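Local structure of alpha-fucosidase GH29 (Fusarium graminearum, 4PSR) at residues Glu125-Asn138 with Leu206-Val218. The protein is an alpha-L-fucosidase of glycoside hydrolase family 29, hydrolysing the bonds of alpha-linked L-fucose and probably acting on the fucosylated sugar chains of glycoproteins. Numbering follows the deposited sequence. Where two conformers were deposited one is given.
Sequences EHHDGFSMWDSKVN and LWFDKHREMLDHV. With FUL (beta-L-fucopyranose), chain M.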
ATOM      1  N   GLU A 125      -0.904  17.104  -3.583  1.00 10.36           N
ATOM      2  CA  GLU A 125      -2.189  17.802  -3.745  1.00  9.46           C
ATOM      3  C   GLU A 125      -3.261  16.805  -3.328  1.00  9.94           C
ATOM      4  O   GLU A 125      -3.318  15.711  -3.900  1.00 10.90           O
ATOM      5  CB  GLU A 125      -2.417  18.264  -5.171  1.00 10.07           C
ATOM      6  CG  GLU A 125      -3.775  18.965  -5.303  1.00 11.12           C
ATOM      7  CD  GLU A 125      -4.003  19.696  -6.593  1.00 12.59           C
ATOM      8  OE1 GLU A 125      -3.068  19.892  -7.368  1.00 11.37           O
ATOM      9  OE2 GLU A 125      -5.192  20.060  -6.837  1.00 11.83           O
ATOM     10  N   HIS A 126      -4.076  17.180  -2.350  1.00  9.52           N
ATOM     11  CA  HIS A 126      -5.189  16.331  -1.932  1.00 10.05           C
ATOM     12  C   HIS A 126      -6.429  16.673  -2.791  1.00  9.64           C
ATOM     13  O   HIS A 126      -6.273  16.994  -3.949  1.00 10.94           O
ATOM     14  CB  HIS A 126      -5.388  16.454  -0.415  1.00 10.58           C
ATOM     15  CG  HIS A 126      -6.155  15.326   0.171  1.00  9.20           C
ATOM     16  ND1 HIS A 126      -7.486  15.449   0.508  1.00 11.60           N
ATOM     17  CD2 HIS A 126      -5.822  14.037   0.396  1.00 10.25           C
ATOM     18  CE1 HIS A 126      -7.925  14.288   0.967  1.00 13.23           C
ATOM     19  NE2 HIS A 126      -6.937  13.411   0.899  1.00 11.94           N
ATOM     20  N   HIS A 127      -7.643  16.565  -2.235  1.00 10.48           N
ATOM     21  CA  HIS A 127      -8.876  16.863  -2.973  1.00 10.16           C
ATOM     22  C   HIS A 127      -9.232  18.361  -2.957  1.00 10.33           C
ATOM     23  O   HIS A 127     -10.165  18.754  -3.665  1.00 10.74           O
ATOM     24  CB  HIS A 127     -10.105  16.160  -2.350  1.00 10.41           C
ATOM     25  CG  HIS A 127     -10.038  14.662  -2.213  1.00  9.20           C
ATOM     26  ND1 HIS A 127      -9.544  13.798  -3.178  1.00 10.67           N
ATOM     27  CD2 HIS A 127     -10.502  13.877  -1.208  1.00 10.69           C
ATOM     28  CE1 HIS A 127      -9.717  12.552  -2.759  1.00 10.32           C
ATOM     29  NE2 HIS A 127     -10.274  12.569  -1.564  1.00 11.72           N
ATOM     30  N   ASP A 128      -8.508  19.165  -2.173  1.00 11.20           N
ATOM     31  CA  ASP A 128      -8.890  20.530  -1.830  1.00 10.34           C
ATOM     32  C   ASP A 128      -8.361  21.605  -2.772  1.00 10.11           C
ATOM     33  O   ASP A 128      -8.477  22.795  -2.470  1.00 11.77           O
ATOM     34  CB  ASP A 128      -8.441  20.861  -0.417  1.00 11.99           C
ATOM     35  CG  ASP A 128      -6.921  20.948  -0.276  1.00 12.73           C
ATOM     36  OD1 ASP A 128      -6.199  20.334  -1.101  1.00 12.26           O
ATOM     37  OD2 ASP A 128      -6.456  21.631   0.669  1.00 12.22           O
ATOM     38  N   GLY A 129      -7.775  21.211  -3.894  1.00  9.57           N
ATOM     39  CA  GLY A 129      -7.395  22.159  -4.927  1.00 10.89           C
ATOM     40  C   GLY A 129      -6.100  22.950  -4.753  1.00 11.26           C
ATOM     41  O   GLY A 129      -5.815  23.860  -5.564  1.00 11.32           O
ATOM     42  N   PHE A 130      -5.344  22.624  -3.710  1.00 11.30           N
ATOM     43  CA  PHE A 130      -4.119  23.362  -3.330  1.00 10.59           C
ATOM     44  C   PHE A 130      -2.919  22.503  -3.730  1.00  9.39           C
ATOM     45  O   PHE A 130      -2.689  21.438  -3.146  1.00 11.26           O
ATOM     46  CB  PHE A 130      -4.168  23.592  -1.813  1.00 12.64           C
ATOM     47  CG  PHE A 130      -3.073  24.498  -1.255  1.00 10.87           C
ATOM     48  CD1 PHE A 130      -2.964  25.816  -1.689  1.00 10.92           C
ATOM     49  CD2 PHE A 130      -2.204  24.063  -0.262  1.00 11.01           C
ATOM     50  CE1 PHE A 130      -1.988  26.675  -1.163  1.00 11.25           C
ATOM     51  CE2 PHE A 130      -1.248  24.933   0.278  1.00 10.90           C
ATOM     52  CZ  PHE A 130      -1.147  26.228  -0.165  1.00 11.66           C
ATOM     53  N   SER A 131      -2.188  22.958  -4.746  1.00 10.88           N
ATOM     54  CA  SER A 131      -0.997  22.247  -5.226  1.00 11.07           C
ATOM     55  C   SER A 131       0.189  22.679  -4.388  1.00 11.78           C
ATOM     56  O   SER A 131       0.432  23.861  -4.317  1.00 12.99           O
ATOM     57  CB  SER A 131      -0.699  22.593  -6.677  1.00 11.89           C
ATOM     58  OG  SER A 131      -1.799  22.292  -7.529  1.00 12.00           O
ATOM     59  N   MET A 132       0.938  21.767  -3.768  1.00 10.79           N
ATOM     60  CA  MET A 132       1.962  22.181  -2.805  1.00  9.82           C
ATOM     61  C   MET A 132       3.372  22.295  -3.388  1.00 10.11           C
ATOM     62  O   MET A 132       4.357  22.401  -2.619  1.00 10.90           O
ATOM     63  CB  MET A 132       1.886  21.339  -1.549  1.00 12.57           C
ATOM     64  CG  MET A 132       0.692  21.816  -0.704  1.00 12.70           C
ATOM     65  SD  MET A 132       0.513  20.938   0.864  1.00 13.26           S
ATOM     66  CE  MET A 132      -0.284  19.418   0.286  1.00 11.41           C
ATOM     67  N   TRP A 133       3.474  22.365  -4.707  1.00 12.56           N
ATOM     68  CA  TRP A 133       4.730  22.732  -5.393  1.00 11.87           C
ATOM     69  C   TRP A 133       4.562  24.144  -5.997  1.00 13.51           C
ATOM     70  O   TRP A 133       3.470  24.727  -5.974  1.00 13.24           O
ATOM     71  CB  TRP A 133       5.127  21.698  -6.458  1.00 11.70           C
ATOM     72  CG  TRP A 133       4.147  21.574  -7.579  1.00 11.38           C
ATOM     73  CD1 TRP A 133       4.240  22.173  -8.802  1.00 12.29           C
ATOM     74  CD2 TRP A 133       2.921  20.810  -7.597  1.00 10.31           C
ATOM     75  NE1 TRP A 133       3.153  21.844  -9.570  1.00 12.34           N
ATOM     76  CE2 TRP A 133       2.319  21.028  -8.850  1.00 11.43           C
ATOM     77  CE3 TRP A 133       2.257  19.998  -6.657  1.00 11.30           C
ATOM     78  CZ2 TRP A 133       1.108  20.438  -9.214  1.00 13.49           C
ATOM     79  CZ3 TRP A 133       1.037  19.428  -7.008  1.00 10.46           C
ATOM     80  CH2 TRP A 133       0.482  19.645  -8.284  1.00 11.65           C
ATOM     81  N   ASP A 134       5.649  24.702  -6.521  1.00 13.38           N
ATOM     82  CA  ASP A 134       5.622  25.992  -7.200  1.00 13.49           C
ATOM     83  C   ASP A 134       4.967  25.784  -8.548  1.00 14.35           C
ATOM     84  O   ASP A 134       5.622  25.351  -9.496  1.00 16.94           O
ATOM     85  CB  ASP A 134       7.059  26.485  -7.394  1.00 14.41           C
ATOM     86  CG  ASP A 134       7.120  27.920  -7.833  1.00 21.82           C
ATOM     87  OD1 ASP A 134       6.064  28.481  -8.172  1.00 21.31           O
ATOM     88  OD2 ASP A 134       8.230  28.484  -7.824  1.00 26.79           O
ATOM     89  N   SER A 135       3.672  26.063  -8.645  1.00 13.15           N
ATOM     90  CA  SER A 135       2.872  25.714  -9.818  1.00 13.48           C
ATOM     91  C   SER A 135       2.513  26.933 -10.659  1.00 13.06           C
ATOM     92  O   SER A 135       2.033  27.949 -10.127  1.00 14.81           O
ATOM     93  CB  SER A 135       1.591  25.013  -9.365  1.00 13.58           C
ATOM     94  OG  SER A 135       0.724  24.758 -10.447  1.00 13.68           O
ATOM     95  N   LYS A 136       2.781  26.843 -11.957  1.00 12.77           N
ATOM     96  CA  LYS A 136       2.314  27.843 -12.925  1.00 14.47           C
ATOM     97  C   LYS A 136       0.867  27.565 -13.307  1.00 15.34           C
ATOM     98  O   LYS A 136       0.094  28.492 -13.519  1.00 18.11           O
ATOM     99  CB  LYS A 136       3.213  27.884 -14.162  1.00 17.41           C
ATOM    100  CG  LYS A 136       4.653  28.269 -13.813  1.00 25.33           C
ATOM    101  CD  LYS A 136       5.616  28.171 -14.985  1.00 70.48           C
ATOM    102  CE  LYS A 136       7.065  28.314 -14.511  1.00 54.36           C
ATOM    103  NZ  LYS A 136       7.440  27.292 -13.486  1.00 70.64           N
ATOM    104  N   VAL A 137       0.482  26.290 -13.379  1.00 13.75           N
ATOM    105  CA  VAL A 137      -0.878  25.987 -13.826  1.00 13.61           C
ATOM    106  C   VAL A 137      -1.921  26.182 -12.734  1.00 14.48           C
ATOM    107  O   VAL A 137      -3.115  26.323 -13.038  1.00 14.21           O
ATOM    108  CB  VAL A 137      -1.031  24.557 -14.444  1.00 16.99           C
ATOM    109  CG1 VAL A 137      -0.077  24.367 -15.632  1.00 18.92           C
ATOM    110  CG2 VAL A 137      -0.826  23.473 -13.437  1.00 16.74           C
ATOM    111  N   ASN A 138      -1.490  26.220 -11.468  1.00 13.42           N
ATOM    112  CA  ASN A 138      -2.411  26.437 -10.352  1.00 12.56           C
ATOM    113  C   ASN A 138      -1.825  27.447  -9.372  1.00 11.20           C
ATOM    114  O   ASN A 138      -0.893  27.136  -8.630  1.00 12.45           O
ATOM    115  CB  ASN A 138      -2.731  25.118  -9.635  1.00 13.75           C
ATOM    116  CG  ASN A 138      -3.678  25.314  -8.481  1.00 11.38           C
ATOM    117  OD1 ASN A 138      -4.364  26.347  -8.396  1.00 12.87           O
ATOM    118  ND2 ASN A 138      -3.747  24.340  -7.596  1.00 11.23           N
ATOM    119  N   LEU A 206      -6.604  20.343 -16.597  1.00 13.21           N
ATOM    120  CA  LEU A 206      -5.875  20.738 -15.399  1.00 11.97           C
ATOM    121  C   LEU A 206      -5.426  19.505 -14.621  1.00 11.17           C
ATOM    122  O   LEU A 206      -4.319  19.514 -14.036  1.00 11.78           O
ATOM    123  CB  LEU A 206      -6.730  21.682 -14.543  1.00 13.48           C
ATOM    124  CG  LEU A 206      -6.080  22.207 -13.267  1.00 11.79           C
ATOM    125  CD1 LEU A 206      -4.847  23.054 -13.590  1.00 15.06           C
ATOM    126  CD2 LEU A 206      -7.071  23.035 -12.461  1.00 14.64           C
ATOM    127  N   TRP A 207      -6.211  18.431 -14.619  1.00 11.52           N
ATOM    128  CA  TRP A 207      -5.802  17.198 -13.924  1.00 11.03           C
ATOM    129  C   TRP A 207      -4.483  16.702 -14.487  1.00 10.95           C
ATOM    130  O   TRP A 207      -3.539  16.373 -13.748  1.00 11.63           O
ATOM    131  CB  TRP A 207      -6.894  16.133 -14.074  1.00 12.72           C
ATOM    132  CG  TRP A 207      -6.541  14.804 -13.441  1.00 10.86           C
ATOM    133  CD1 TRP A 207      -6.797  14.408 -12.159  1.00 13.05           C
ATOM    134  CD2 TRP A 207      -5.880  13.711 -14.084  1.00 10.49           C
ATOM    135  NE1 TRP A 207      -6.303  13.126 -11.960  1.00 10.00           N
ATOM    136  CE2 TRP A 207      -5.723  12.681 -13.112  1.00 10.10           C
ATOM    137  CE3 TRP A 207      -5.382  13.505 -15.373  1.00 10.73           C
ATOM    138  CZ2 TRP A 207      -5.130  11.451 -13.418  1.00 11.49           C
ATOM    139  CZ3 TRP A 207      -4.779  12.293 -15.670  1.00 11.66           C
ATOM    140  CH2 TRP A 207      -4.653  11.274 -14.686  1.00 11.19           C
ATOM    141  N   PHE A 208      -4.411  16.654 -15.813  1.00 11.32           N
ATOM    142  CA  PHE A 208      -3.205  16.261 -16.516  1.00 11.58           C
ATOM    143  C   PHE A 208      -2.066  17.267 -16.329  1.00 12.44           C
ATOM    144  O   PHE A 208      -0.928  16.877 -16.015  1.00 11.49           O
ATOM    145  CB  PHE A 208      -3.453  16.060 -18.021  1.00 12.03           C
ATOM    146  CG  PHE A 208      -2.192  15.889 -18.804  1.00 13.55           C
ATOM    147  CD1 PHE A 208      -1.607  14.645 -18.936  1.00 14.78           C
ATOM    148  CD2 PHE A 208      -1.558  16.968 -19.381  1.00 17.90           C
ATOM    149  CE1 PHE A 208      -0.414  14.483 -19.635  1.00 14.29           C
ATOM    150  CE2 PHE A 208      -0.378  16.800 -20.070  1.00 17.68           C
ATOM    151  CZ  PHE A 208       0.190  15.549 -20.193  1.00 14.24           C
ATOM    152  N   ASP A 209      -2.373  18.554 -16.477  1.00 12.79           N
ATOM    153  CA  ASP A 209      -1.329  19.581 -16.404  1.00 13.77           C
ATOM    154  C   ASP A 209      -0.684  19.594 -15.010  1.00 11.78           C
ATOM    155  O   ASP A 209       0.516  19.821 -14.872  1.00 13.69           O
ATOM    156  CB  ASP A 209      -1.879  20.969 -16.718  1.00 13.10           C
ATOM    157  CG  ASP A 209      -2.230  21.156 -18.191  1.00 16.86           C
ATOM    158  OD1 ASP A 209      -1.778  20.361 -19.025  1.00 18.50           O
ATOM    159  OD2 ASP A 209      -2.930  22.144 -18.486  1.00 19.58           O
ATOM    160  N   LYS A 210      -1.479  19.369 -13.963  1.00 11.19           N
ATOM    161  CA  LYS A 210      -0.944  19.280 -12.605  1.00 10.16           C
ATOM    162  C   LYS A 210       0.040  18.111 -12.485  1.00 11.04           C
ATOM    163  O   LYS A 210       1.169  18.255 -11.953  1.00 10.87           O
ATOM    164  CB  LYS A 210      -2.079  19.151 -11.592  1.00  9.38           C
ATOM    165  CG  LYS A 210      -2.794  20.451 -11.290  1.00 11.84           C
ATOM    166  CD  LYS A 210      -4.089  20.207 -10.513  1.00 11.37           C
ATOM    167  CE  LYS A 210      -4.681  21.496  -9.971  1.00 11.64           C
ATOM    168  NZ  LYS A 210      -5.854  21.172  -9.112  1.00 12.78           N
ATOM    169  N   HIS A 211      -0.370  16.922 -12.934  1.00 11.39           N
ATOM    170  CA  HIS A 211       0.543  15.781 -12.941  1.00 11.48           C
ATOM    171  C   HIS A 211       1.827  16.054 -13.716  1.00 11.20           C
ATOM    172  O   HIS A 211       2.919  15.775 -13.233  1.00 10.90           O
ATOM    173  CB  HIS A 211      -0.092  14.563 -13.601  1.00 10.96           C
ATOM    174  CG  HIS A 211      -0.850  13.657 -12.696  1.00  9.72           C
ATOM    175  ND1 HIS A 211      -0.376  13.281 -11.456  1.00 10.09           N
ATOM    176  CD2 HIS A 211      -2.010  12.983 -12.883  1.00 11.20           C
ATOM    177  CE1 HIS A 211      -1.209  12.407 -10.923  1.00 10.69           C
ATOM    178  NE2 HIS A 211      -2.211  12.205 -11.770  1.00 11.73           N
ATOM    179  N   ARG A 212       1.691  16.586 -14.921  0.53 10.85           N
ATOM    180  CA  ARG A 212       2.830  16.834 -15.796  0.53 13.02           C
ATOM    181  C   ARG A 212       3.839  17.797 -15.163  0.53 12.23           C
ATOM    182  O   ARG A 212       5.051  17.555 -15.174  0.53 11.96           O
ATOM    183  CB  ARG A 212       2.346  17.387 -17.141  0.53 14.17           C
ATOM    184  CG  ARG A 212       3.463  17.989 -17.985  0.53  9.92           C
ATOM    185  CD  ARG A 212       3.083  18.149 -19.444  0.53 19.13           C
ATOM    186  NE  ARG A 212       1.930  19.025 -19.578  0.53 24.07           N
ATOM    187  CZ  ARG A 212       1.443  19.467 -20.729  0.53 26.09           C
ATOM    188  NH1 ARG A 212       0.381  20.256 -20.723  0.53 21.72           N
ATOM    189  NH2 ARG A 212       2.004  19.114 -21.875  0.53 24.50           N
ATOM    190  N   GLU A 213       3.327  18.888 -14.616  1.00 11.24           N
ATOM    191  CA  GLU A 213       4.161  19.935 -14.021  1.00 11.01           C
ATOM    192  C   GLU A 213       4.855  19.364 -12.789  1.00 10.99           C
ATOM    193  O   GLU A 213       6.070  19.525 -12.598  1.00 12.20           O
ATOM    194  CB  GLU A 213       3.311  21.140 -13.648  1.00 13.64           C
ATOM    195  CG  GLU A 213       4.097  22.372 -13.190  1.00 14.88           C
ATOM    196  CD  GLU A 213       3.147  23.475 -12.822  1.00 15.73           C
ATOM    197  OE1 GLU A 213       2.372  23.253 -11.865  1.00 15.06           O
ATOM    198  OE2 GLU A 213       3.060  24.513 -13.542  1.00 19.42           O
ATOM    199  N   MET A 214       4.099  18.670 -11.934  1.00 11.19           N
ATOM    200  CA  MET A 214       4.670  18.108 -10.719  1.00 10.59           C
ATOM    201  C   MET A 214       5.742  17.088 -11.067  1.00 10.30           C
ATOM    202  O   MET A 214       6.824  17.065 -10.464  1.00 11.29           O
ATOM    203  CB  MET A 214       3.564  17.465  -9.840  1.00 11.27           C
ATOM    204  CG  MET A 214       4.086  16.679  -8.606  1.00 12.47           C
ATOM    205  SD  MET A 214       4.678  15.018  -8.993  1.00 11.63           S
ATOM    206  CE  MET A 214       3.128  14.224  -9.438  1.00 11.20           C
ATOM    207  N   LEU A 215       5.495  16.232 -12.047  1.00 10.91           N
ATOM    208  CA  LEU A 215       6.417  15.112 -12.236  1.00 10.54           C
ATOM    209  C   LEU A 215       7.704  15.555 -12.949  1.00 10.42           C
ATOM    210  O   LEU A 215       8.774  14.995 -12.685  1.00 11.90           O
ATOM    211  CB  LEU A 215       5.723  13.923 -12.901  1.00 11.15           C
ATOM    212  CG  LEU A 215       5.379  13.955 -14.397  1.00 11.57           C
ATOM    213  CD1 LEU A 215       6.588  13.545 -15.250  1.00 11.93           C
ATOM    214  CD2 LEU A 215       4.174  13.068 -14.716  1.00 12.11           C
ATOM    215  N   ASP A 216       7.609  16.569 -13.804  1.00 11.53           N
ATOM    216  CA  ASP A 216       8.808  17.159 -14.381  1.00 14.06           C
ATOM    217  C   ASP A 216       9.605  17.934 -13.324  1.00 15.26           C
ATOM    218  O   ASP A 216      10.833  18.032 -13.413  1.00 15.40           O
ATOM    219  CB  ASP A 216       8.461  18.081 -15.563  1.00 14.26           C
ATOM    220  CG  ASP A 216       8.069  17.330 -16.843  1.00 13.83           C
ATOM    221  OD1 ASP A 216       8.489  16.167 -17.056  1.00 16.51           O
ATOM    222  OD2 ASP A 216       7.373  17.956 -17.660  1.00 16.45           O
ATOM    223  N   HIS A 217       8.918  18.445 -12.305  1.00 12.19           N
ATOM    224  CA  HIS A 217       9.539  19.266 -11.250  1.00 11.48           C
ATOM    225  C   HIS A 217      10.342  18.440 -10.253  1.00 11.45           C
ATOM    226  O   HIS A 217      11.407  18.864  -9.817  1.00 14.02           O
ATOM    227  CB  HIS A 217       8.414  20.019 -10.517  1.00 12.62           C
ATOM    228  CG  HIS A 217       8.860  21.091  -9.569  1.00 12.42           C
ATOM    229  ND1 HIS A 217       9.666  22.146  -9.947  1.00 18.66           N
ATOM    230  CD2 HIS A 217       8.487  21.340  -8.291  1.00 13.10           C
ATOM    231  CE1 HIS A 217       9.810  22.970  -8.921  1.00 18.96           C
ATOM    232  NE2 HIS A 217       9.110  22.501  -7.902  1.00 12.99           N
ATOM    233  N   VAL A 218       9.857  17.259  -9.891  1.00 10.59           N
ATOM    234  CA  VAL A 218      10.508  16.454  -8.853  1.00 10.96           C
ATOM    235  C   VAL A 218      10.875  15.027  -9.257  1.00 13.73           C
ATOM    236  O   VAL A 218      11.503  14.309  -8.478  1.00 12.82           O
ATOM    237  CB  VAL A 218       9.728  16.450  -7.494  1.00 11.93           C
ATOM    238  CG1 VAL A 218       9.551  17.851  -7.000  1.00 11.60           C
ATOM    239  CG2 VAL A 218       8.379  15.701  -7.594  1.00 14.10           C
TER
HETATM  240  C1  FUL M 622      -9.121   8.427   0.394  1.00 13.49           C
HETATM  241  C2  FUL M 622      -9.197   9.928   0.586  1.00 16.14           C
HETATM  242  O2  FUL M 622     -10.523  10.438   0.369  1.00 13.61           O
HETATM  243  C3  FUL M 622      -8.752  10.188   2.001  1.00 13.34           C
HETATM  244  O3  FUL M 622      -8.874  11.567   2.272  1.00 12.57           O
HETATM  245  C4  FUL M 622      -7.323   9.722   2.117  1.00 13.81           C
HETATM  246  O4  FUL M 622      -6.497  10.514   1.269  1.00 13.00           O
HETATM  247  C5  FUL M 622      -7.242   8.249   1.738  1.00 14.89           C
HETATM  248  C6  FUL M 622      -5.826   7.713   1.751  1.00 15.82           C
HETATM  249  O5  FUL M 622      -7.784   7.988   0.446  1.00 13.26           O
HETATM  250  O1  FUL M 622      -9.609   8.117  -0.886  1.00 15.10           O
HETATM  251  O   HOH W   1      -7.051  23.547  -8.140  1.00 12.28           O
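Four donors of the loop 125-138 converge on the carboxylate of Glu213, two to each oxygen. Glu213 OE1 accepts a hydrogen bond from Ser135 OG (2.6 Å) through its syn lone pair, while Trp133 NE1, 2.8 Å from Glu213 OE1, comes in on the anti side. OE2 takes the amide of Val137 syn and that of Lys136, 2.8 Å from Lys136 N to Glu213 OE2, from above the carboxylate plane. With CG anti to its own N (chi1 -172°) and the chain extended, Glu213 reaches straight off the helix to meet these four donors, which fix its rotation. The indole lies edge-on to the carboxylate and flat against the helix: Met214 CB sits 3.8 Å from the centroid of the Trp133 six-membered ring in a CH-pi contact, and Ser131 CB lies over the rim of the opposite face. Further along, extended Lys210 passes between Trp133 and Val137 to bring NZ within 2.6 Å of Glu125 OE2, a buried salt bridge in which Glu125 OE2 offers its syn lone pair. Ser131 OG donates to Glu125 OE1, and a water joins Lys210 NZ to Gly129 O. Val137 CG2 packs on Leu206 CD1. Helix 200-218 thus clamps the loop after barrel strand 119-125; in it His126 and His127 hydrogen-bond fucose: a beta-to-alpha loop bearing active-site residues, as in TIM-barrel glycosidases.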